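PDB 6WWD: dITP/XTP pyrophosphatase from Mycobacteroides abscessus, which probably hydrolyses non-canonical purine nucleoside triphosphates (XTP, dITP and ITP) to their monophosphates and diphosphate, clearing them from the nucleotide pool with the help of magnesium. Local coordinates for residues G118-S123 with R140-I145; M1-A6 with A67-D72. All blocks are in the same frame, centred on the assembly; numbering follows the deposited sequence.

Contact 1: residues G118-S123 with R140-I145; sequences GAAFVS and RWKGSI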
ATOM      1  N   GLY D 118      -9.500  -5.452 -12.591  1.00 15.71           N
ATOM      2  CA  GLY D 118      -9.697  -6.287 -11.412  1.00 14.73           C
ATOM      3  C   GLY D 118     -10.305  -5.531 -10.242  1.00 13.00           C
ATOM      4  O   GLY D 118     -10.057  -4.341 -10.037  1.00 13.22           O
ATOM      5  N   ALA D 119     -11.085  -6.260  -9.438  1.00 14.62           N
ATOM      6  CA  ALA D 119     -11.787  -5.701  -8.290  1.00 14.01           C
ATOM      7  C   ALA D 119     -12.187  -6.831  -7.344  1.00 13.59           C
ATOM      8  O   ALA D 119     -12.122  -8.005  -7.695  1.00 14.70           O
ATOM      9  CB  ALA D 119     -13.029  -4.912  -8.728  1.00 10.26           C
ATOM     10  N   ALA D 120     -12.684  -6.451  -6.164  1.00  9.63           N
ATOM     11  CA  ALA D 120     -13.206  -7.403  -5.187  1.00 10.80           C
ATOM     12  C   ALA D 120     -14.305  -6.754  -4.351  1.00 12.36           C
ATOM     13  O   ALA D 120     -14.203  -5.579  -3.986  1.00 12.71           O
ATOM     14  CB  ALA D 120     -12.098  -7.913  -4.258  1.00 10.01           C
ATOM     15  N   PHE D 121     -15.351  -7.522  -4.044  1.00 10.46           N
ATOM     16  CA  PHE D 121     -16.229  -7.164  -2.941  1.00 14.02           C
ATOM     17  C   PHE D 121     -15.548  -7.590  -1.644  1.00 16.48           C
ATOM     18  O   PHE D 121     -15.048  -8.712  -1.538  1.00 17.87           O
ATOM     19  CB  PHE D 121     -17.590  -7.838  -3.076  1.00 12.83           C
ATOM     20  CG  PHE D 121     -18.586  -7.078  -3.927  1.00 15.18           C
ATOM     21  CD1 PHE D 121     -18.790  -5.719  -3.757  1.00 16.74           C
ATOM     22  CD2 PHE D 121     -19.362  -7.754  -4.867  1.00 17.42           C
ATOM     23  CE1 PHE D 121     -19.740  -5.042  -4.540  1.00 18.83           C
ATOM     24  CE2 PHE D 121     -20.304  -7.088  -5.662  1.00 19.36           C
ATOM     25  CZ  PHE D 121     -20.496  -5.737  -5.496  1.00 21.36           C
ATOM     26  N   VAL D 122     -15.492  -6.687  -0.675  1.00 15.71           N
ATOM     27  CA  VAL D 122     -14.779  -6.913   0.577  1.00 11.82           C
ATOM     28  C   VAL D 122     -15.749  -6.707   1.720  1.00 14.83           C
ATOM     29  O   VAL D 122     -16.541  -5.761   1.714  1.00 12.58           O
ATOM     30  CB  VAL D 122     -13.574  -5.966   0.753  1.00 14.04           C
ATOM     31  CG1 VAL D 122     -12.838  -6.289   2.044  1.00 13.11           C
ATOM     32  CG2 VAL D 122     -12.642  -6.047  -0.428  1.00 11.85           C
ATOM     33  N   SER D 123     -15.653  -7.563   2.727  1.00 13.77           N
ATOM     34  CA  SER D 123     -16.471  -7.432   3.918  1.00 14.94           C
ATOM     35  C   SER D 123     -15.574  -7.688   5.124  1.00 21.70           C
ATOM     36  O   SER D 123     -14.910  -8.729   5.193  1.00 16.71           O
ATOM     37  CB  SER D 123     -17.643  -8.402   3.861  1.00 19.96           C
ATOM     38  OG  SER D 123     -18.436  -8.299   5.002  1.00 33.68           O
ATOM     39  N   ARG D 140     -12.717 -11.384   0.887  1.00 14.50           N
ATOM     40  CA  ARG D 140     -12.648 -10.756  -0.435  1.00 15.26           C
ATOM     41  C   ARG D 140     -13.147 -11.731  -1.485  1.00 14.53           C
ATOM     42  O   ARG D 140     -12.629 -12.847  -1.585  1.00 12.68           O
ATOM     43  CB  ARG D 140     -11.218 -10.342  -0.805  1.00 12.04           C
ATOM     44  CG  ARG D 140     -10.681  -9.286   0.090  1.00 20.52           C
ATOM     45  CD  ARG D 140      -9.383  -8.640  -0.422  1.00 19.24           C
ATOM     46  NE  ARG D 140      -9.051  -7.605   0.542  1.00 18.40           N
ATOM     47  CZ  ARG D 140      -8.982  -6.311   0.278  1.00 18.51           C
ATOM     48  NH1 ARG D 140      -9.156  -5.854  -0.967  1.00 14.79           N
ATOM     49  NH2 ARG D 140      -8.697  -5.479   1.272  1.00 21.70           N
ATOM     50  N   TRP D 141     -14.131 -11.306  -2.264  1.00 13.77           N
ATOM     51  CA  TRP D 141     -14.662 -12.075  -3.392  1.00 17.56           C
ATOM     52  C   TRP D 141     -14.065 -11.490  -4.663  1.00 16.29           C
ATOM     53  O   TRP D 141     -14.436 -10.388  -5.068  1.00 14.88           O
ATOM     54  CB  TRP D 141     -16.186 -11.987  -3.401  1.00 16.47           C
ATOM     55  CG  TRP D 141     -16.942 -12.865  -4.394  1.00 14.59           C
ATOM     56  CD1 TRP D 141     -16.498 -13.983  -5.015  1.00 17.16           C
ATOM     57  CD2 TRP D 141     -18.299 -12.673  -4.832  1.00 13.60           C
ATOM     58  NE1 TRP D 141     -17.486 -14.498  -5.835  1.00 17.91           N
ATOM     59  CE2 TRP D 141     -18.603 -13.711  -5.729  1.00 16.25           C
ATOM     60  CE3 TRP D 141     -19.275 -11.703  -4.569  1.00 17.22           C
ATOM     61  CZ2 TRP D 141     -19.851 -13.822  -6.354  1.00 15.28           C
ATOM     62  CZ3 TRP D 141     -20.525 -11.817  -5.192  1.00 18.51           C
ATOM     63  CH2 TRP D 141     -20.794 -12.865  -6.070  1.00 16.34           C
ATOM     64  N   LYS D 142     -13.144 -12.216  -5.294  1.00 14.56           N
ATOM     65  CA  LYS D 142     -12.374 -11.633  -6.388  1.00 14.64           C
ATOM     66  C   LYS D 142     -13.191 -11.603  -7.676  1.00 18.60           C
ATOM     67  O   LYS D 142     -13.953 -12.532  -7.978  1.00 15.37           O
ATOM     68  CB  LYS D 142     -11.071 -12.408  -6.610  1.00 18.51           C
ATOM     69  CG  LYS D 142     -10.170 -12.468  -5.363  1.00 18.64           C
ATOM     70  CD  LYS D 142      -9.780 -11.048  -4.941  1.00 20.63           C
ATOM     71  CE  LYS D 142      -8.337 -10.948  -4.461  1.00 24.36           C
ATOM     72  NZ  LYS D 142      -7.480 -10.328  -5.503  1.00 24.80           N
ATOM     73  N   GLY D 143     -13.014 -10.529  -8.441  1.00 16.29           N
ATOM     74  CA  GLY D 143     -13.653 -10.402  -9.733  1.00 16.38           C
ATOM     75  C   GLY D 143     -13.087  -9.256 -10.542  1.00 16.31           C
ATOM     76  O   GLY D 143     -11.877  -8.990 -10.506  1.00 16.30           O
ATOM     77  N   SER D 144     -13.944  -8.599 -11.313  1.00 13.79           N
ATOM     78  CA  SER D 144     -13.538  -7.460 -12.123  1.00 17.16           C
ATOM     79  C   SER D 144     -14.775  -6.617 -12.417  1.00 17.15           C
ATOM     80  O   SER D 144     -15.911  -7.030 -12.157  1.00 15.14           O
ATOM     81  CB  SER D 144     -12.836  -7.910 -13.417  1.00 18.22           C
ATOM     82  OG  SER D 144     -13.687  -8.733 -14.183  1.00 14.44           O
ATOM     83  N   ILE D 145     -14.547  -5.435 -12.965  1.00 13.91           N
ATOM     84  CA  ILE D 145     -15.643  -4.521 -13.262  1.00 15.50           C
ATOM     85  C   ILE D 145     -16.082  -4.713 -14.708  1.00 16.02           C
ATOM     86  O   ILE D 145     -15.260  -4.670 -15.630  1.00 16.61           O
ATOM     87  CB  ILE D 145     -15.236  -3.062 -12.995  1.00 14.82           C
ATOM     88  CG1 ILE D 145     -14.738  -2.900 -11.547  1.00 13.75           C
ATOM     89  CG2 ILE D 145     -16.400  -2.115 -13.319  1.00 13.85           C
ATOM     90  CD1 ILE D 145     -15.708  -3.410 -10.484  1.00 11.25           C
TER
HETATM   91  O   HOH W   1      -8.902  -8.088  -7.295  1.00 29.55           O

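Contact 2: residues M1-A6 with A67-D72; sequences MKILVA and ACVADD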
ATOM      1  N   MET D   1     -24.383 -12.488  28.926  1.00 50.42           N
ATOM      2  CA  MET D   1     -23.426 -11.450  28.562  1.00 49.53           C
ATOM      3  C   MET D   1     -23.957 -10.599  27.408  1.00 47.64           C
ATOM      4  O   MET D   1     -24.485 -11.134  26.432  1.00 52.61           O
ATOM      5  CB  MET D   1     -22.087 -12.090  28.179  1.00 48.78           C
ATOM      6  CG  MET D   1     -21.282 -11.319  27.147  1.00 48.08           C
ATOM      7  SD  MET D   1     -19.689 -12.087  26.783  1.00 60.53           S
ATOM      8  CE  MET D   1     -18.819 -11.826  28.334  1.00 52.77           C
ATOM      9  N   LYS D   2     -23.809  -9.276  27.515  1.00 33.45           N
ATOM     10  CA  LYS D   2     -24.211  -8.372  26.449  1.00 33.34           C
ATOM     11  C   LYS D   2     -23.030  -8.061  25.543  1.00 29.72           C
ATOM     12  O   LYS D   2     -21.908  -7.862  26.019  1.00 29.22           O
ATOM     13  CB  LYS D   2     -24.800  -7.074  27.004  1.00 30.78           C
ATOM     14  CG  LYS D   2     -26.180  -7.237  27.632  1.00 34.43           C
ATOM     15  CD  LYS D   2     -26.789  -5.889  27.935  1.00 33.93           C
ATOM     16  CE  LYS D   2     -27.816  -5.967  29.043  1.00 43.41           C
ATOM     17  NZ  LYS D   2     -28.020  -4.643  29.702  1.00 39.55           N
ATOM     18  N   ILE D   3     -23.297  -8.043  24.237  1.00 24.60           N
ATOM     19  CA  ILE D   3     -22.343  -7.652  23.208  1.00 21.33           C
ATOM     20  C   ILE D   3     -22.979  -6.562  22.359  1.00 20.58           C
ATOM     21  O   ILE D   3     -24.108  -6.722  21.882  1.00 22.47           O
ATOM     22  CB  ILE D   3     -21.929  -8.845  22.318  1.00 25.59           C
ATOM     23  CG1 ILE D   3     -21.161  -9.883  23.140  1.00 24.21           C
ATOM     24  CG2 ILE D   3     -21.131  -8.362  21.094  1.00 19.44           C
ATOM     25  CD1 ILE D   3     -20.677 -11.050  22.345  1.00 25.80           C
ATOM     26  N   LEU D   4     -22.272  -5.454  22.178  1.00 16.70           N
ATOM     27  CA  LEU D   4     -22.765  -4.385  21.320  1.00 14.85           C
ATOM     28  C   LEU D   4     -22.450  -4.698  19.853  1.00 15.58           C
ATOM     29  O   LEU D   4     -21.291  -4.948  19.490  1.00 14.46           O
ATOM     30  CB  LEU D   4     -22.149  -3.045  21.736  1.00 14.12           C
ATOM     31  CG  LEU D   4     -22.438  -1.845  20.829  1.00 14.09           C
ATOM     32  CD1 LEU D   4     -23.933  -1.444  20.845  1.00 14.89           C
ATOM     33  CD2 LEU D   4     -21.565  -0.667  21.229  1.00 15.07           C
ATOM     34  N   VAL D   5     -23.476  -4.703  19.005  1.00 13.26           N
ATOM     35  CA  VAL D   5     -23.266  -4.692  17.560  1.00 15.25           C
ATOM     36  C   VAL D   5     -23.408  -3.250  17.071  1.00 12.29           C
ATOM     37  O   VAL D   5     -24.465  -2.630  17.245  1.00 16.08           O
ATOM     38  CB  VAL D   5     -24.224  -5.645  16.833  1.00 17.31           C
ATOM     39  CG1 VAL D   5     -23.965  -5.578  15.335  1.00 17.64           C
ATOM     40  CG2 VAL D   5     -24.032  -7.071  17.353  1.00 19.49           C
ATOM     41  N   ALA D   6     -22.333  -2.700  16.501  1.00 12.94           N
ATOM     42  CA  ALA D   6     -22.298  -1.299  16.072  1.00 17.88           C
ATOM     43  C   ALA D   6     -23.091  -1.124  14.773  1.00 17.53           C
ATOM     44  O   ALA D   6     -22.573  -0.778  13.714  1.00 18.74           O
ATOM     45  CB  ALA D   6     -20.865  -0.812  15.908  1.00 14.97           C
ATOM     46  N   ALA D  67     -18.090  -5.580  24.951  1.00 18.02           N
ATOM     47  CA  ALA D  67     -17.478  -6.067  23.733  1.00 15.04           C
ATOM     48  C   ALA D  67     -18.300  -5.584  22.544  1.00 16.43           C
ATOM     49  O   ALA D  67     -19.534  -5.507  22.603  1.00 14.66           O
ATOM     50  CB  ALA D  67     -17.396  -7.595  23.771  1.00 14.49           C
ATOM     51  N   CYS D  68     -17.619  -5.201  21.473  1.00 11.92           N
ATOM     52  CA  CYS D  68     -18.305  -4.571  20.360  1.00 15.34           C
ATOM     53  C   CYS D  68     -17.852  -5.216  19.066  1.00 12.61           C
ATOM     54  O   CYS D  68     -16.655  -5.344  18.822  1.00 13.67           O
ATOM     55  CB  CYS D  68     -18.060  -3.055  20.304  1.00 13.33           C
ATOM     56  SG  CYS D  68     -18.841  -2.354  18.830  1.00 13.62           S
ATOM     57  N   VAL D  69     -18.810  -5.639  18.258  1.00 14.43           N
ATOM     58  CA  VAL D  69     -18.575  -6.127  16.906  1.00 14.44           C
ATOM     59  C   VAL D  69     -19.045  -5.051  15.936  1.00 13.06           C
ATOM     60  O   VAL D  69     -20.167  -4.539  16.068  1.00 15.18           O
ATOM     61  CB  VAL D  69     -19.315  -7.453  16.644  1.00 13.76           C
ATOM     62  CG1 VAL D  69     -19.223  -7.816  15.176  1.00 14.43           C
ATOM     63  CG2 VAL D  69     -18.753  -8.550  17.500  1.00 13.79           C
ATOM     64  N   ALA D  70     -18.205  -4.719  14.961  1.00 13.09           N
ATOM     65  CA  ALA D  70     -18.547  -3.738  13.940  1.00 12.26           C
ATOM     66  C   ALA D  70     -18.202  -4.315  12.581  1.00 17.57           C
ATOM     67  O   ALA D  70     -17.311  -5.157  12.462  1.00 18.70           O
ATOM     68  CB  ALA D  70     -17.797  -2.421  14.139  1.00 13.74           C
ATOM     69  N   ASP D  71     -18.896  -3.856  11.544  1.00 17.50           N
ATOM     70  CA  ASP D  71     -18.601  -4.349  10.208  1.00 15.87           C
ATOM     71  C   ASP D  71     -18.369  -3.187   9.252  1.00 15.12           C
ATOM     72  O   ASP D  71     -18.618  -2.017   9.571  1.00 11.62           O
ATOM     73  CB  ASP D  71     -19.691  -5.311   9.725  1.00 23.71           C
ATOM     74  CG  ASP D  71     -21.064  -4.768   9.921  1.00 34.76           C
ATOM     75  OD1 ASP D  71     -21.295  -3.591   9.558  1.00 38.90           O
ATOM     76  OD2 ASP D  71     -21.898  -5.506  10.493  1.00 33.54           O
ATOM     77  N   ASP D  72     -17.817  -3.526   8.091  1.00 15.04           N
ATOM     78  CA  ASP D  72     -17.445  -2.527   7.090  1.00 15.82           C
ATOM     79  C   ASP D  72     -17.248  -3.232   5.763  1.00 15.48           C
ATOM     80  O   ASP D  72     -16.388  -4.110   5.667  1.00 14.76           O
ATOM     81  CB  ASP D  72     -16.172  -1.799   7.512  1.00 14.68           C
ATOM     82  CG  ASP D  72     -16.115  -0.398   6.976  1.00 21.61           C
ATOM     83  OD1 ASP D  72     -16.409   0.547   7.733  1.00 21.60           O
ATOM     84  OD2 ASP D  72     -15.813  -0.244   5.785  1.00 21.98           O
TER
HETATM   85  O   HOH W   2     -19.404  -7.449  26.653  1.00 20.88           O
HETATM   86  O   HOH W   3     -21.066  -2.288  11.961  1.00 22.82           O

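Contact 1: residues G118-S123 with R140-I145
Two pairs of backbone hydrogen bonds hold strands 118-123 and 140-145 together. At Phe121 and Trp141 they are unequal: Trp141 N reaches Phe121 O at 2.8 Å and almost straight (171° at the hydrogen), while Phe121 N meets Trp141 O at 3.2 Å, bent but lying on a lone pair. The Ala119-Gly143 pair is uneven in its direction of approach: Gly143 N gives a 2.8 Å bond in the carbonyl plane of Ala119 O, but Ala119 N comes to Gly143 O from above its carbonyl plane, off the lone pairs. Between these pairs, at the non-hydrogen-bonded pair Ala120-Lys142, Ala120 CA sits 3.2 Å from Trp141 O in a CA-H...O contact. The lysine chain, bent at chi2, chi3 and chi4, lays CD on Ala120 CB, and a water accepting from NZ adds a weak bond to Ala119 O.

On the sheet face of Ala120, Val122, Arg140 and Lys142, Val122 and Arg140 run side by side. The guanidinium, carried out on an extended chain, has Val122 CG2 over one face, 3.5 Å from NH1 and offset toward the rim, while Arg140 NE forms a salt bridge with Glu138. The other face carries Phe121 and Trp141, also alongside: Trp141 CE3 comes to the edge of the phenyl ring, 4.0 Å from CD2. Farther along, Ile145 CD1 folds onto Ala119 CB at 3.5 Å.

Phe161, on strand 161-163, meets both aromatic rings. Strands 118-128 and 134-145 form a beta hairpin. Backbone hydrogen bonds of Ala120 with Ala76 and Val122 with Gly74 join it to strand 67-77, and at Arg140 and Trp141 its second strand pairs antiparallel with a strand of the second subunit, carrying the sheet across the interface.

Contact 2: residues M1-A6 with A67-D72
Small and branched apolar side chains fill both faces of this parallel strand pair. On the face of Leu4 and Cys68, the Cys68 thiol, anti to its backbone N (chi1 176°), has SG touching both Leu4 CD2 (4.0 Å) and Ala6 CB (3.9 Å); at the end of the pair the methyl of Ala6 also meets that of Ala70. Val61 of helix 49-64 covers the cysteine. The two strands touch less closely on the face of Ile3, Val5, Ala67 and Val69, where the closest branches are Ile3 CG2 and Val69 CG2 at 4.3 Å; there Val5 rests on Leu13 and Leu16 of helix 10-22, and Val69 on Leu188 of the second subunit.

Three backbone hydrogen bonds run between the strands, each nearly along the C=O axis. Leu4 N gives to Ala67 O (2.8 Å), Val69 N to Leu4 O, and Ala6 N to Val69 O, the last the straightest at 172°. Leu4 thus bonds to the residues before and after Cys68, the parallel pattern, and Ala6 N carries it on.

Water extends the pairing at each end. One molecule donates to Lys2 O and accepts from Ala67 N. Another, at the far end, accepts from Asp71 N (2.7 Å) and donates to Ala6 O, bridging the strands where they part.

Strand 67-77 runs on past strand 2-5 to Asp72, the predicted proton acceptor and magnesium ligand, whose OD1 is salt-bridged to Lys56. Strand 2-5 leads directly into the predicted substrate-binding run that starts at Ser7, consistent with this parallel pair of the HAM1 fold bringing both to the predicted active site.

Contacts 1 and 2 belong to one mixed sheet and lie on opposite sides of the chain's centre, with their own centres about 26 Å apart. Strand 67-77 joins them: it pairs in parallel with strand 2-5 and, farther along, antiparallel with strand 118-128. Their nearest atoms approach to about 4 Å without touching, and at this junction Ser123 OG bonds Ser73 OG, next to Asp72. Both contacts border the predicted active site: contact 2 holds Asp72, while in contact 1 the Phe121 side chain comes within about 3 Å of that of Asp158, and the Trp141 side chain within about 4 Å of that of Arg184, both predicted to bind substrate.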